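Local coordinates for putative pyrazinamidase/nicotinamidase (Streptococcus mutans, PDB 3S2S), which probably hydrolyses nicotinamide to nicotinate and ammonia, and the analogue pyrazinamide likewise, as a zinc-binding member of the isochorismatase family of cysteine hydrolases, at residues G53-G58 against P103-K108; Y44-V49 against D114-L119; H96-L101 against R138-F143; L166-V171 against V192-Q197. All blocks are in the same frame, centred on the assembly; numbering follows the deposited sequence.

Overall arrangement
Following the chain from the N terminus, strand 37-42 leads into residues 44-49, which open the long loop that contact 2 closes at 114-119. Contact 1 (53-58 with 103-108) is nested inside that loop and touches contact 2. Contact 3 starts within both loops at 96-101 but closes only at 138-143, beyond strand 132-137, so it crosses contacts 1 and 2. Contacts 1 and 3 share the zinc ion and its two waters. Contact 4 comes in series after the others, closing 166-171 on 192-197, yet it touches contacts 1 and 3. Together the four tie loops around the parallel sheet into the walls of the zinc site and the cacodylic acid pocket.

Contact 1. Residues G53-G58 against P103-K108; sequences GKLTAG and PPHNIK. With ZN (zinc ion), chain E.
L55 lays a methyl group over the ring of the zinc ligand H105, and no hydrogen bond runs directly between the two loops that meet here. CD2 of L55 sits 3.8 Å from the centroid of the H105 imidazole, 15° off the ring normal, a CH-pi contact displaced to the ND1 side. With CG anti to the backbone N (chi1 -160°), L55 turns its branch point to the other loop; CD2 takes the imidazole and CD1 packs 3.7 Å from CD of P103. The imidazole is held at both nitrogens. ND1 of H105 donates to O of P103 at 2.9 Å in an almost straight bond (173°) lying in the ring plane, while NE2 of H105 binds the zinc ion at 2.2 Å. This familiar pairing of a metal-bound histidine with a second-shell carbonyl fixes the ring's rotation and probably makes NE2 a stronger electron donor. D87, H89, E98 and two waters complete the zinc site. On the outer side, CB of K54 lies 3.3 Å from O of P104. The extended lysine then carries its NZ to a water 3.0 Å away that also accepts from N of I107. Farther along, T56 forms an ST turn with G58, just ahead of helix 59-62. The contact thus presses the loop between helices 46-49 and 59-62 against the long loop joining strand 81-87 to helix 119-125.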
loop_
_atom_site.group_PDB
_atom_site.type_symbol
_atom_site.label_atom_id
_atom_site.label_comp_id
_atom_site.label_asym_id
_atom_site.label_seq_id
_atom_site.Cartn_x
_atom_site.Cartn_y
_atom_site.Cartn_z
ATOM N N GLY A 53 -22.707 25.329 6.078
ATOM C CA GLY A 53 -21.890 24.131 6.234
ATOM C C GLY A 53 -20.820 24.276 7.301
ATOM O O GLY A 53 -20.207 25.339 7.453
ATOM N N LYS A 54 -20.571 23.187 8.025
ATOM C CA LYS A 54 -19.674 23.214 9.184
ATOM C C LYS A 54 -18.199 23.519 8.891
ATOM O O LYS A 54 -17.470 23.986 9.764
ATOM C CB LYS A 54 -19.803 21.909 9.970
ATOM C CG LYS A 54 -21.205 21.656 10.493
ATOM C CD LYS A 54 -21.278 20.335 11.228
ATOM C CE LYS A 54 -22.713 19.949 11.508
ATOM N NZ LYS A 54 -22.789 18.601 12.110
ATOM N N LEU A 55 -17.748 23.254 7.672
ATOM C CA LEU A 55 -16.371 23.557 7.306
ATOM C C LEU A 55 -16.382 24.096 5.897
ATOM O O LEU A 55 -15.605 23.671 5.033
ATOM C CB LEU A 55 -15.507 22.294 7.381
ATOM C CG LEU A 55 -13.999 22.510 7.486
ATOM C CD1 LEU A 55 -13.658 23.435 8.653
ATOM C CD2 LEU A 55 -13.299 21.174 7.639
ATOM N N THR A 56 -17.279 25.045 5.661
ATOM C CA THR A 56 -17.571 25.442 4.297
ATOM C C THR A 56 -16.514 26.357 3.680
ATOM O O THR A 56 -15.990 27.254 4.341
ATOM C CB THR A 56 -18.954 26.121 4.200
ATOM O OG1 THR A 56 -19.200 26.462 2.831
ATOM C CG2 THR A 56 -19.006 27.377 5.076
ATOM N N ALA A 57 -16.214 26.106 2.411
ATOM C CA ALA A 57 -15.375 26.975 1.597
ATOM C C ALA A 57 -16.184 28.146 1.031
ATOM O O ALA A 57 -15.616 29.084 0.481
ATOM C CB ALA A 57 -14.741 26.177 0.465
ATOM N N GLY A 58 -17.508 28.084 1.153
ATOM C CA GLY A 58 -18.358 29.229 0.825
ATOM C C GLY A 58 -18.517 29.567 -0.647
ATOM O O GLY A 58 -18.619 28.679 -1.484
ATOM N N PRO A 103 -13.164 21.587 13.093
ATOM C CA PRO A 103 -14.466 21.384 13.725
ATOM C C PRO A 103 -15.106 20.148 13.120
ATOM O O PRO A 103 -14.776 19.794 11.984
ATOM C CB PRO A 103 -15.275 22.619 13.290
ATOM C CG PRO A 103 -14.298 23.586 12.764
ATOM C CD PRO A 103 -13.111 22.817 12.289
ATOM N N PRO A 104 -16.028 19.513 13.848
ATOM C CA PRO A 104 -16.770 18.380 13.294
ATOM C C PRO A 104 -17.369 18.758 11.950
ATOM O O PRO A 104 -17.866 19.876 11.796
ATOM C CB PRO A 104 -17.893 18.167 14.310
ATOM C CG PRO A 104 -17.375 18.760 15.573
ATOM C CD PRO A 104 -16.544 19.928 15.163
ATOM N N HIS A 105 -17.309 17.847 10.988
ATOM C CA HIS A 105 -17.813 18.116 9.646
ATOM C C HIS A 105 -18.101 16.782 8.986
ATOM O O HIS A 105 -17.448 15.782 9.309
ATOM C CB HIS A 105 -16.778 18.890 8.837
ATOM C CG HIS A 105 -15.480 18.164 8.671
ATOM N ND1 HIS A 105 -14.466 18.238 9.599
ATOM C CD2 HIS A 105 -15.031 17.356 7.683
ATOM C CE1 HIS A 105 -13.447 17.498 9.193
ATOM N NE2 HIS A 105 -13.767 16.948 8.035
ATOM N N ASN A 106 -19.077 16.754 8.075
ATOM C CA ASN A 106 -19.449 15.517 7.377
ATOM C C ASN A 106 -19.655 14.351 8.335
ATOM O O ASN A 106 -19.191 13.228 8.100
ATOM C CB ASN A 106 -18.427 15.139 6.283
ATOM C CG ASN A 106 -18.775 15.747 4.926
ATOM O OD1 ASN A 106 -19.353 16.830 4.845
ATOM N ND2 ASN A 106 -18.416 15.043 3.847
ATOM N N ILE A 107 -20.376 14.619 9.416
ATOM C CA ILE A 107 -20.643 13.570 10.387
ATOM C C ILE A 107 -21.612 12.540 9.814
ATOM O O ILE A 107 -22.647 12.896 9.239
ATOM C CB ILE A 107 -21.236 14.169 11.682
ATOM C CG1 ILE A 107 -20.262 15.180 12.298
ATOM C CG2 ILE A 107 -21.580 13.070 12.662
ATOM C CD1 ILE A 107 -18.837 14.618 12.532
ATOM N N LYS A 108 -21.279 11.268 9.973
ATOM C CA LYS A 108 -22.118 10.186 9.487
ATOM C C LYS A 108 -23.524 10.315 10.069
ATOM O O LYS A 108 -23.681 10.578 11.263
ATOM C CB LYS A 108 -21.493 8.838 9.844
ATOM C CG LYS A 108 -20.240 8.503 8.982
ATOM C CD LYS A 108 -19.674 7.134 9.328
HETATM ZN ZN ZN E . -12.462 15.409 7.173
HETATM O O HOH W 1 -22.070 17.030 9.691
HETATM O O HOH W 2 -11.535 16.887 5.930
HETATM O O HOH W 3 -11.087 13.972 6.111
#

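Contact 2. Residues Y44-V49 against D114-L119; sequences YTYDFV and DLYGAL. With CAD (cacodylic acid), chain F.
Y46 and Y116 meet edge-to-face beside a single beta bridge, T45 with L115, that fastens the start of helix 46-49 to the loop before helix 119-125 in this isochorismatase-family fold. The bridged residues form a non-hydrogen-bonded antiparallel pair, flanked by bonds from N of Y116 to O of Y44 (2.9 Å) and from N of Y46 to O of D114 (2.8 Å). Y116 slots between side chains of the helix. Its CG is anti to its N (chi1 -172°), which brings the ring edge at CD1 over the centre of the Y46 ring; the centroids are 5.0 Å apart and the planes inclined at 58°. V49 spreads its two branches over two rings. CG1 of V49 lies 3.7 Å from the centroid of the Y116 ring in a CH-pi contact, and CG2 covers a face of Y44. The Y44 ring crosses Y116 obliquely, its CE2 3.9 Å from CB of Y116, and its hydroxyl is hydrogen-bonded to A61. Its CD2 rests against CD2 of L119. F48 offers a ring face to a methyl of the cacodylic acid. One water bridges the segments, 2.7 Å from OH of Y46 and 2.9 Å from N of G117.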
loop_
_atom_site.group_PDB
_atom_site.type_symbol
_atom_site.label_atom_id
_atom_site.label_comp_id
_atom_site.label_asym_id
_atom_site.label_seq_id
_atom_site.Cartn_x
_atom_site.Cartn_y
_atom_site.Cartn_z
ATOM N N TYR A 44 -17.929 17.058 -2.433
ATOM C CA TYR A 44 -18.767 18.196 -2.804
ATOM C C TYR A 44 -20.084 18.171 -2.031
ATOM O O TYR A 44 -21.180 18.001 -2.600
ATOM C CB TYR A 44 -18.976 18.281 -4.326
ATOM C CG TYR A 44 -19.377 19.676 -4.726
ATOM C CD1 TYR A 44 -18.449 20.718 -4.681
ATOM C CD2 TYR A 44 -20.687 19.959 -5.104
ATOM C CE1 TYR A 44 -18.829 22.028 -5.011
ATOM C CE2 TYR A 44 -21.075 21.262 -5.448
ATOM C CZ TYR A 44 -20.136 22.279 -5.400
ATOM O OH TYR A 44 -20.533 23.569 -5.722
ATOM N N THR A 45 -19.969 18.321 -0.713
ATOM C CA THR A 45 -21.123 18.161 0.162
ATOM C C THR A 45 -21.506 19.462 0.864
ATOM O O THR A 45 -20.767 20.457 0.861
ATOM C CB THR A 45 -20.854 17.109 1.259
ATOM O OG1 THR A 45 -19.796 17.577 2.106
ATOM C CG2 THR A 45 -20.479 15.737 0.647
ATOM N N TYR A 46 -22.680 19.441 1.485
ATOM C CA TYR A 46 -23.172 20.620 2.190
ATOM C C TYR A 46 -22.188 21.199 3.199
ATOM O O TYR A 46 -21.977 22.416 3.242
ATOM C CB TYR A 46 -24.522 20.323 2.841
ATOM C CG TYR A 46 -25.676 20.698 1.937
ATOM C CD1 TYR A 46 -25.941 19.981 0.767
ATOM C CD2 TYR A 46 -26.498 21.771 2.251
ATOM C CE1 TYR A 46 -26.987 20.330 -0.072
ATOM C CE2 TYR A 46 -27.557 22.131 1.414
ATOM C CZ TYR A 46 -27.801 21.409 0.263
ATOM O OH TYR A 46 -28.858 21.775 -0.557
ATOM N N ASP A 47 -21.567 20.354 4.019
ATOM C CA ASP A 47 -20.631 20.899 5.011
ATOM C C ASP A 47 -19.416 21.610 4.425
ATOM O O ASP A 47 -18.834 22.486 5.074
ATOM C CB ASP A 47 -20.180 19.832 6.014
ATOM C CG ASP A 47 -21.147 19.689 7.176
ATOM O OD1 ASP A 47 -21.915 20.651 7.441
ATOM O OD2 ASP A 47 -21.148 18.619 7.803
ATOM N N PHE A 48 -19.041 21.263 3.197
ATOM C CA PHE A 48 -17.898 21.907 2.555
ATOM C C PHE A 48 -18.256 23.051 1.613
ATOM O O PHE A 48 -17.367 23.780 1.170
ATOM C CB PHE A 48 -17.068 20.880 1.788
ATOM C CG PHE A 48 -16.285 19.965 2.683
ATOM C CD1 PHE A 48 -15.290 20.468 3.504
ATOM C CD2 PHE A 48 -16.549 18.606 2.708
ATOM C CE1 PHE A 48 -14.554 19.616 4.339
ATOM C CE2 PHE A 48 -15.817 17.752 3.538
ATOM C CZ PHE A 48 -14.826 18.271 4.351
ATOM N N VAL A 49 -19.540 23.198 1.305
ATOM C CA VAL A 49 -19.960 24.092 0.231
ATOM C C VAL A 49 -21.029 25.102 0.664
ATOM O O VAL A 49 -20.953 26.278 0.302
ATOM C CB VAL A 49 -20.471 23.294 -0.983
ATOM C CG1 VAL A 49 -20.807 24.233 -2.166
ATOM C CG2 VAL A 49 -19.417 22.228 -1.395
ATOM N N ASP A 114 -24.784 15.412 2.598
ATOM C CA ASP A 114 -25.561 15.477 1.360
ATOM C C ASP A 114 -24.720 16.144 0.279
ATOM O O ASP A 114 -24.045 17.123 0.562
ATOM C CB ASP A 114 -26.818 16.327 1.535
ATOM C CG ASP A 114 -27.898 15.639 2.355
ATOM O OD1 ASP A 114 -27.785 14.428 2.624
ATOM O OD2 ASP A 114 -28.872 16.331 2.721
ATOM N N LEU A 115 -24.793 15.639 -0.951
ATOM C CA LEU A 115 -24.164 16.315 -2.082
ATOM C C LEU A 115 -24.833 17.670 -2.348
ATOM O O LEU A 115 -26.055 17.825 -2.178
ATOM C CB LEU A 115 -24.248 15.446 -3.333
ATOM C CG LEU A 115 -23.428 14.160 -3.263
ATOM C CD1 LEU A 115 -23.842 13.199 -4.373
ATOM C CD2 LEU A 115 -21.954 14.556 -3.370
ATOM N N TYR A 116 -24.036 18.647 -2.774
ATOM C CA TYR A 116 -24.544 20.004 -2.981
ATOM C C TYR A 116 -24.857 20.249 -4.452
ATOM O O TYR A 116 -24.112 19.810 -5.330
ATOM C CB TYR A 116 -23.511 21.004 -2.472
ATOM C CG TYR A 116 -23.995 22.424 -2.446
ATOM C CD1 TYR A 116 -24.627 22.931 -1.323
ATOM C CD2 TYR A 116 -23.822 23.255 -3.543
ATOM C CE1 TYR A 116 -25.073 24.242 -1.287
ATOM C CE2 TYR A 116 -24.244 24.566 -3.510
ATOM C CZ TYR A 116 -24.879 25.049 -2.385
ATOM O OH TYR A 116 -25.321 26.365 -2.360
ATOM N N GLY A 117 -25.973 20.925 -4.728
ATOM C CA GLY A 117 -26.339 21.212 -6.106
ATOM C C GLY A 117 -26.896 20.030 -6.889
ATOM O O GLY A 117 -27.389 19.057 -6.316
ATOM N N ALA A 118 -26.815 20.116 -8.211
ATOM C CA ALA A 118 -27.427 19.113 -9.079
ATOM C C ALA A 118 -26.709 17.771 -9.027
ATOM O O ALA A 118 -27.239 16.772 -9.495
ATOM C CB ALA A 118 -27.498 19.614 -10.508
ATOM N N LEU A 119 -25.509 17.751 -8.456
ATOM C CA LEU A 119 -24.783 16.503 -8.273
ATOM C C LEU A 119 -25.616 15.553 -7.411
ATOM O O LEU A 119 -25.601 14.342 -7.605
ATOM C CB LEU A 119 -23.445 16.820 -7.601
ATOM C CG LEU A 119 -22.162 16.060 -7.868
ATOM C CD1 LEU A 119 -21.900 15.768 -9.355
ATOM C CD2 LEU A 119 -21.019 16.856 -7.229
HETATM AS AS CAD F . -11.029 18.367 1.968
HETATM C C1 CAD F . -12.933 18.379 1.553
HETATM C C2 CAD F . -10.710 18.805 3.871
HETATM O O1 CAD F . -10.128 19.232 0.913
HETATM O O HOH W 4 -28.087 21.984 -3.088
#

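Contact 3. Residues H96-L101 against R138-F143; sequences HPETKL and RHYSAF. With ZN (zinc ion), chain E.
E98 binds the zinc ion and packs against Y140. Extended beyond CG, it meets the metal through OE1 at 2.1 Å, while OE2 of E98 is hydrogen-bonded to a zinc-bound water 2.6 Å away. CG of E98 lies 3.5 Å from OH of Y140, and the carboxylate is turned nearly parallel to the phenol ring, which also lines the cacodylic acid pocket. The Y140 hydroxyl is hydrogen-bonded to O of V210 of the second subunit. One shell farther out, H96 has CG anti to its N (chi1 -162°), which carries the imidazole across to the other loop. NE2 of H96 donates to O of R138 at 2.7 Å and 163°, the oxygen lying in the imidazole plane. CD2 of H96 sits 3.3 Å above the guanidinium plane of R138, with the two planes 44° apart, and CE1 of H96 meets the edge of the H139 ring. NH2 of R138 is salt-bridged to E154 of the third subunit. The short bond to R138 requires the proton on NE2 of H96 whatever the ring's charge; through it the loop carrying E98 is also tied to 138-143 by a second-shell hydrogen bond that involves no metal ligand directly.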
loop_
_atom_site.group_PDB
_atom_site.type_symbol
_atom_site.label_atom_id
_atom_site.label_comp_id
_atom_site.label_asym_id
_atom_site.label_seq_id
_atom_site.Cartn_x
_atom_site.Cartn_y
_atom_site.Cartn_z
ATOM N N HIS A 96 -8.659 9.715 15.743
ATOM C CA HIS A 96 -8.390 10.352 14.454
ATOM C C HIS A 96 -7.663 11.684 14.668
ATOM O O HIS A 96 -8.193 12.576 15.331
ATOM C CB HIS A 96 -9.712 10.603 13.747
ATOM C CG HIS A 96 -9.571 10.845 12.273
ATOM N ND1 HIS A 96 -8.441 11.409 11.719
ATOM C CD2 HIS A 96 -10.414 10.594 11.242
ATOM C CE1 HIS A 96 -8.592 11.488 10.408
ATOM N NE2 HIS A 96 -9.778 10.997 10.092
ATOM N N PRO A 97 -6.449 11.827 14.107
ATOM C CA PRO A 97 -5.645 13.053 14.271
ATOM C C PRO A 97 -6.394 14.288 13.809
ATOM O O PRO A 97 -6.139 15.388 14.283
ATOM C CB PRO A 97 -4.442 12.813 13.343
ATOM C CG PRO A 97 -4.335 11.341 13.231
ATOM C CD PRO A 97 -5.714 10.776 13.374
ATOM N N GLU A 98 -7.323 14.092 12.885
ATOM C CA GLU A 98 -8.015 15.195 12.259
ATOM C C GLU A 98 -8.969 15.856 13.248
ATOM O O GLU A 98 -9.312 17.033 13.111
ATOM C CB GLU A 98 -8.771 14.673 11.036
ATOM C CG GLU A 98 -9.177 15.739 10.037
ATOM C CD GLU A 98 -10.064 15.185 8.966
ATOM O OE1 GLU A 98 -11.154 15.748 8.761
ATOM O OE2 GLU A 98 -9.689 14.172 8.341
ATOM N N THR A 99 -9.383 15.098 14.260
ATOM C CA THR A 99 -10.350 15.586 15.228
ATOM C C THR A 99 -9.851 16.815 15.967
ATOM O O THR A 99 -10.646 17.674 16.354
ATOM C CB THR A 99 -10.720 14.498 16.237
ATOM O OG1 THR A 99 -11.315 13.400 15.535
ATOM C CG2 THR A 99 -11.711 15.046 17.258
ATOM N N LYS A 100 -8.538 16.910 16.153
ATOM C CA LYS A 100 -7.929 18.054 16.822
ATOM C C LYS A 100 -7.755 19.259 15.902
ATOM O O LYS A 100 -7.504 20.366 16.370
ATOM C CB LYS A 100 -6.549 17.676 17.370
ATOM C CG LYS A 100 -6.569 16.746 18.567
ATOM C CD LYS A 100 -5.149 16.412 19.037
ATOM C CE LYS A 100 -4.425 15.457 18.080
ATOM N NZ LYS A 100 -4.070 16.067 16.760
ATOM N N LEU A 101 -7.872 19.041 14.599
ATOM C CA LEU A 101 -7.440 20.035 13.621
ATOM C C LEU A 101 -8.589 20.866 13.059
ATOM O O LEU A 101 -8.390 22.016 12.647
ATOM C CB LEU A 101 -6.697 19.350 12.467
ATOM C CG LEU A 101 -5.369 18.661 12.770
ATOM C CD1 LEU A 101 -4.815 18.018 11.493
ATOM C CD2 LEU A 101 -4.387 19.671 13.316
ATOM N N ARG A 138 -12.053 8.557 5.369
ATOM C CA ARG A 138 -11.753 9.225 6.629
ATOM C C ARG A 138 -10.530 10.116 6.571
ATOM O O ARG A 138 -10.335 10.941 7.450
ATOM C CB ARG A 138 -11.568 8.195 7.759
ATOM C CG ARG A 138 -12.864 7.495 8.128
ATOM C CD ARG A 138 -12.642 6.414 9.179
ATOM N NE ARG A 138 -12.264 6.953 10.481
ATOM C CZ ARG A 138 -11.026 6.940 10.966
ATOM N NH1 ARG A 138 -10.011 6.441 10.241
ATOM N NH2 ARG A 138 -10.792 7.438 12.169
ATOM N N HIS A 139 -9.671 9.909 5.566
ATOM C CA HIS A 139 -8.529 10.799 5.366
ATOM C C HIS A 139 -8.831 11.716 4.205
ATOM O O HIS A 139 -9.877 11.604 3.564
ATOM C CB HIS A 139 -7.236 10.013 5.071
ATOM C CG HIS A 139 -6.699 9.275 6.259
ATOM N ND1 HIS A 139 -5.817 8.219 6.138
ATOM C CD2 HIS A 139 -6.925 9.429 7.584
ATOM C CE1 HIS A 139 -5.511 7.765 7.345
ATOM N NE2 HIS A 139 -6.160 8.489 8.241
ATOM N N TYR A 140 -7.902 12.607 3.895
ATOM C CA TYR A 140 -8.167 13.576 2.837
ATOM C C TYR A 140 -8.167 12.931 1.443
ATOM O O TYR A 140 -9.086 13.135 0.625
ATOM C CB TYR A 140 -7.113 14.681 2.920
ATOM C CG TYR A 140 -6.990 15.303 4.301
ATOM C CD1 TYR A 140 -8.033 16.059 4.845
ATOM C CD2 TYR A 140 -5.810 15.181 5.037
ATOM C CE1 TYR A 140 -7.902 16.642 6.103
ATOM C CE2 TYR A 140 -5.679 15.758 6.286
ATOM C CZ TYR A 140 -6.721 16.499 6.810
ATOM O OH TYR A 140 -6.572 17.070 8.060
ATOM N N SER A 141 -7.170 12.079 1.193
ATOM C CA SER A 141 -7.116 11.348 -0.066
ATOM C C SER A 141 -8.236 10.311 -0.233
ATOM O O SER A 141 -8.528 9.533 0.669
ATOM C CB SER A 141 -5.776 10.608 -0.176
ATOM O OG SER A 141 -5.795 9.729 -1.297
ATOM N N ALA A 142 -8.807 10.274 -1.426
ATOM C CA ALA A 142 -9.859 9.313 -1.748
ATOM C C ALA A 142 -9.339 7.867 -1.761
ATOM O O ALA A 142 -10.137 6.934 -1.752
ATOM C CB ALA A 142 -10.439 9.644 -3.108
ATOM N N PHE A 143 -8.025 7.695 -1.815
ATOM C CA PHE A 143 -7.424 6.358 -1.889
ATOM C C PHE A 143 -7.154 5.775 -0.512
ATOM O O PHE A 143 -7.047 4.557 -0.363
ATOM C CB PHE A 143 -6.095 6.381 -2.668
ATOM C CG PHE A 143 -6.256 6.581 -4.153
ATOM C CD1 PHE A 143 -6.503 5.476 -4.992
ATOM C CD2 PHE A 143 -6.193 7.853 -4.711
ATOM C CE1 PHE A 143 -6.652 5.655 -6.372
ATOM C CE2 PHE A 143 -6.361 8.039 -6.098
ATOM C CZ PHE A 143 -6.587 6.932 -6.921
HETATM ZN ZN ZN E . -12.462 15.409 7.173
HETATM O O HOH W 3 -11.087 13.972 6.111
HETATM O O HOH W 2 -11.535 16.887 5.930
#

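Contact 4. Residues L166-V171 against V192-Q197; sequences LTDICV and VASLSQ. With CAD (cacodylic acid), chain F.
L166 threads between the bound cacodylic acid and S194, and its side chain can be followed outward atom by atom. CB lies 3.4 Å from O1 of the ligand. CG, beside the backbone N (chi1 -67°), is also close to O1 and sends its two methyls to the other segment: CD1 of L166 approaches OG of S194 at 3.8 Å, and CD2 of L166 rests on O of A193 and CA of S194 while also packing on A57. The peptide before L166 is cis. O1 of the ligand accepts from N of L166 at 2.7 Å, almost straight at 173°, and from N of C170 at 2.7 Å. Two backbone N-H groups gripping one oxygen beside a cysteine resemble the oxyanion hole of this family. SG of C170 stands only 2.3 Å from the arsenic of the ligand. Across the contact, N of T167 donates to O of A193 at 3.0 Å from above the carbonyl plane, and OG1 of T167 finds its partner in H200. OG of S194 donates to OD1 of D168 at 2.6 Å, on the syn side of the carboxylate. O of L166 takes N-H groups from I169 and V171 on opposite faces, the V171 bond making a wider pi-type turn. The start of helix 167-180 lies against strand 192-193 and the residues that follow it, with V171 packed on V192 and strand 37-42, while S196 caps helix 197-209, whose H200 and A203 close over this junction.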
loop_
_atom_site.group_PDB
_atom_site.type_symbol
_atom_site.label_atom_id
_atom_site.label_comp_id
_atom_site.label_asym_id
_atom_site.label_seq_id
_atom_site.Cartn_x
_atom_site.Cartn_y
_atom_site.Cartn_z
ATOM N N LEU A 166 -11.285 20.289 -1.261
ATOM C CA LEU A 166 -10.752 21.592 -1.624
ATOM C C LEU A 166 -9.525 21.297 -2.487
ATOM O O LEU A 166 -8.842 20.270 -2.293
ATOM C CB LEU A 166 -10.295 22.351 -0.378
ATOM C CG LEU A 166 -11.327 22.814 0.656
ATOM C CD1 LEU A 166 -10.610 23.660 1.704
ATOM C CD2 LEU A 166 -12.402 23.609 -0.012
ATOM N N THR A 167 -9.225 22.188 -3.418
ATOM C CA THR A 167 -8.155 21.944 -4.387
ATOM C C THR A 167 -6.837 21.570 -3.711
ATOM O O THR A 167 -6.135 20.649 -4.166
ATOM C CB THR A 167 -7.925 23.203 -5.243
ATOM O OG1 THR A 167 -9.193 23.785 -5.562
ATOM C CG2 THR A 167 -7.208 22.851 -6.529
ATOM N N ASP A 168 -6.506 22.285 -2.634
ATOM C CA ASP A 168 -5.209 22.150 -1.971
ATOM C C ASP A 168 -5.169 21.123 -0.841
ATOM O O ASP A 168 -4.113 20.932 -0.235
ATOM C CB ASP A 168 -4.748 23.518 -1.432
ATOM C CG ASP A 168 -5.748 24.121 -0.464
ATOM O OD1 ASP A 168 -6.931 24.245 -0.845
ATOM O OD2 ASP A 168 -5.367 24.449 0.685
ATOM N N ILE A 169 -6.293 20.461 -0.540
ATOM C CA ILE A 169 -6.278 19.430 0.495
ATOM C C ILE A 169 -6.779 18.104 -0.103
ATOM O O ILE A 169 -5.967 17.290 -0.568
ATOM C CB ILE A 169 -7.061 19.856 1.753
ATOM C CG1 ILE A 169 -6.469 21.168 2.282
ATOM C CG2 ILE A 169 -7.004 18.761 2.818
ATOM C CD1 ILE A 169 -7.283 21.798 3.411
ATOM N N CYS A 170 -8.088 17.870 -0.133
ATOM C CA CYS A 170 -8.550 16.559 -0.628
ATOM C C CYS A 170 -8.249 16.266 -2.097
ATOM O O CYS A 170 -7.916 15.129 -2.469
ATOM C CB CYS A 170 -10.035 16.310 -0.300
ATOM S SG CYS A 170 -10.282 16.267 1.518
ATOM N N VAL A 171 -8.354 17.282 -2.943
ATOM C CA VAL A 171 -8.036 17.080 -4.341
ATOM C C VAL A 171 -6.540 16.834 -4.473
ATOM O O VAL A 171 -6.127 15.880 -5.123
ATOM C CB VAL A 171 -8.475 18.292 -5.171
ATOM C CG1 VAL A 171 -8.042 18.123 -6.611
ATOM C CG2 VAL A 171 -10.021 18.472 -5.070
ATOM N N VAL A 192 -13.146 22.435 -9.611
ATOM C CA VAL A 192 -12.450 22.289 -8.330
ATOM C C VAL A 192 -12.399 23.661 -7.690
ATOM O O VAL A 192 -12.445 24.673 -8.399
ATOM C CB VAL A 192 -10.999 21.729 -8.451
ATOM C CG1 VAL A 192 -11.018 20.265 -8.881
ATOM C CG2 VAL A 192 -10.142 22.569 -9.395
ATOM N N ALA A 193 -12.347 23.711 -6.362
ATOM C CA ALA A 193 -12.268 25.003 -5.666
ATOM C C ALA A 193 -11.673 24.895 -4.271
ATOM O O ALA A 193 -11.689 23.831 -3.669
ATOM C CB ALA A 193 -13.654 25.656 -5.585
ATOM N N SER A 194 -11.156 26.009 -3.751
ATOM C CA SER A 194 -10.754 26.063 -2.349
ATOM C C SER A 194 -11.238 27.378 -1.741
ATOM O O SER A 194 -11.668 28.273 -2.463
ATOM C CB SER A 194 -9.223 26.001 -2.208
ATOM O OG SER A 194 -8.850 25.928 -0.829
ATOM N N LEU A 195 -11.158 27.483 -0.420
ATOM C CA LEU A 195 -11.533 28.715 0.262
ATOM C C LEU A 195 -10.453 29.728 -0.012
ATOM O O LEU A 195 -10.723 30.896 -0.346
ATOM C CB LEU A 195 -11.650 28.482 1.768
ATOM C CG LEU A 195 -12.307 29.623 2.549
ATOM C CD1 LEU A 195 -12.861 29.117 3.865
ATOM C CD2 LEU A 195 -11.345 30.775 2.787
ATOM N N SER A 196 -9.219 29.256 0.146
ATOM C CA SER A 196 -8.027 30.055 -0.101
ATOM C C SER A 196 -7.684 30.058 -1.581
ATOM O O SER A 196 -7.275 29.039 -2.123
ATOM C CB SER A 196 -6.842 29.472 0.672
ATOM O OG SER A 196 -5.635 30.104 0.276
ATOM N N GLN A 197 -7.833 31.197 -2.242
ATOM C CA GLN A 197 -7.510 31.237 -3.655
ATOM C C GLN A 197 -5.991 31.127 -3.871
ATOM O O GLN A 197 -5.539 30.594 -4.889
ATOM C CB GLN A 197 -8.053 32.524 -4.279
ATOM C CG GLN A 197 -7.778 32.673 -5.764
HETATM AS AS CAD F . -11.029 18.367 1.968
HETATM C C1 CAD F . -12.933 18.379 1.553
HETATM C C2 CAD F . -10.710 18.805 3.871
HETATM O O1 CAD F . -10.128 19.232 0.913
#